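PDB 6Q2F: glycoside hydrolase family protein, which is an alpha-L-rhamnosidase, a glycosyl hydrolase that probably releases terminal L-rhamnose units from glycosides. Local coordinates for residues G168-P173 and W438-L443. Numbering follows the deposited sequence.
Sequences GRLASP and WRVLRL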
# COMPACT_ATOMS: atom_id res chain seq x y z
N GLY A 168 14.76 13.57 48.25
CA GLY A 168 14.05 14.42 47.33
C GLY A 168 13.23 13.64 46.32
O GLY A 168 12.86 12.47 46.51
N ARG A 169 12.96 14.30 45.21
CA ARG A 169 12.02 13.78 44.23
C ARG A 169 12.73 13.36 42.96
O ARG A 169 13.63 14.06 42.47
CB ARG A 169 10.96 14.83 43.91
CG ARG A 169 10.01 15.09 45.06
CD ARG A 169 8.83 15.87 44.55
NE ARG A 169 9.17 17.20 44.04
CZ ARG A 169 9.28 18.28 44.80
NH1 ARG A 169 9.04 18.21 46.10
NH2 ARG A 169 9.61 19.44 44.25
N LEU A 170 12.33 12.21 42.43
CA LEU A 170 12.70 11.84 41.07
C LEU A 170 12.05 12.81 40.10
O LEU A 170 10.82 12.91 40.06
CB LEU A 170 12.26 10.42 40.76
CG LEU A 170 13.24 9.28 41.06
CD1 LEU A 170 12.65 7.97 40.58
CD2 LEU A 170 14.58 9.55 40.42
N ALA A 171 12.88 13.51 39.32
CA ALA A 171 12.38 14.40 38.27
C ALA A 171 11.35 13.68 37.40
O ALA A 171 11.57 12.55 36.96
CB ALA A 171 13.54 14.89 37.40
N SER A 172 10.22 14.33 37.20
CA SER A 172 9.17 13.80 36.35
C SER A 172 9.68 13.68 34.91
O SER A 172 10.39 14.56 34.42
CB SER A 172 7.94 14.70 36.40
OG SER A 172 7.36 14.72 37.69
N PRO A 173 9.37 12.58 34.22
CA PRO A 173 9.62 12.51 32.78
C PRO A 173 8.83 13.58 32.04
O PRO A 173 7.79 14.04 32.53
CB PRO A 173 9.13 11.11 32.40
CG PRO A 173 9.20 10.33 33.66
CD PRO A 173 8.86 11.31 34.75
N TRP A 438 25.12 4.51 41.07
CA TRP A 438 23.79 4.09 40.68
C TRP A 438 23.19 5.03 39.64
O TRP A 438 23.39 6.25 39.70
CB TRP A 438 22.86 4.01 41.89
CG TRP A 438 23.02 2.78 42.71
CD1 TRP A 438 23.67 2.66 43.92
CD2 TRP A 438 22.54 1.47 42.39
NE1 TRP A 438 23.61 1.36 44.36
CE2 TRP A 438 22.93 0.60 43.44
CE3 TRP A 438 21.81 0.94 41.32
CZ2 TRP A 438 22.61 -0.75 43.44
CZ3 TRP A 438 21.50 -0.41 41.32
CH2 TRP A 438 21.90 -1.24 42.38
N ARG A 439 22.39 4.47 38.78
CA ARG A 439 21.66 5.23 37.82
C ARG A 439 20.22 4.84 38.02
O ARG A 439 19.90 3.70 38.03
CB ARG A 439 22.09 4.89 36.44
CG ARG A 439 21.72 5.91 35.41
CD ARG A 439 22.80 5.87 34.39
NE ARG A 439 22.35 6.30 33.11
CZ ARG A 439 23.01 6.06 31.99
NH1 ARG A 439 24.15 5.39 32.02
NH2 ARG A 439 22.54 6.52 30.85
N VAL A 440 19.38 5.84 38.18
CA VAL A 440 17.98 5.60 38.38
C VAL A 440 17.24 6.17 37.19
O VAL A 440 17.34 7.32 36.88
CB VAL A 440 17.49 6.24 39.66
CG1 VAL A 440 16.05 5.87 39.91
CG2 VAL A 440 18.36 5.80 40.80
N LEU A 441 16.47 5.31 36.57
CA LEU A 441 15.72 5.64 35.41
C LEU A 441 14.24 5.67 35.71
O LEU A 441 13.69 4.70 36.15
CB LEU A 441 16.01 4.58 34.38
CG LEU A 441 15.63 4.74 32.94
CD1 LEU A 441 15.83 6.16 32.53
CD2 LEU A 441 16.52 3.86 32.12
N ARG A 442 13.63 6.81 35.46
CA ARG A 442 12.23 6.92 35.67
C ARG A 442 11.60 6.93 34.28
O ARG A 442 11.77 7.85 33.53
CB ARG A 442 11.85 8.16 36.45
CG ARG A 442 10.36 8.26 36.67
CD ARG A 442 9.99 9.38 37.60
NE ARG A 442 8.57 9.56 37.70
CZ ARG A 442 8.00 10.56 38.34
NH1 ARG A 442 8.73 11.46 38.93
NH2 ARG A 442 6.69 10.66 38.37
N LEU A 443 10.88 5.88 33.99
CA LEU A 443 10.21 5.73 32.72
C LEU A 443 8.77 6.19 32.85
O LEU A 443 8.10 5.90 33.84
CB LEU A 443 10.25 4.27 32.25
CG LEU A 443 11.65 3.68 32.16
CD1 LEU A 443 11.56 2.22 31.76
CD2 LEU A 443 12.47 4.47 31.16
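R442 NH2 is the better-held end of the guanidinium, gripped by one salt bridge to E208 of strand 206-217; NH1 adds a single weak hydrogen bond to L170 O, 2.8 Å long but bent to 115° at the hydrogen. That oxygen lies at the edge of the guanidinium, near its plane. CG stands anti to the backbone N (chi1 -180°) and the chain runs extended to NE, so the long side chain of arginine reaches from the strand to the loop backbone, and its several N-H groups can serve E208 and L170 O together. P173 crosses it at about a right angle, its CD methylene over one guanidinium face, toward the rim, 3.4 Å from R442 NE; proline suits this place because its compact apolar ring needs no hydrogen bond there. S172 CA shares that face, 3.5 Å from R442 NH1. An alanine at R442 would remove both polar links and would probably leave E208 without this charge partner and the loop less firmly held. Beside it, L170 and V440 cross at about a right angle, their buried apolar branches meeting without polar partners, L170 CD2 4.0 Å from V440 CG1. The loop 168-173 thus packs on one face of a four-stranded antiparallel sheet, over strand 436-447, which runs between strands 151-160 and 206-217.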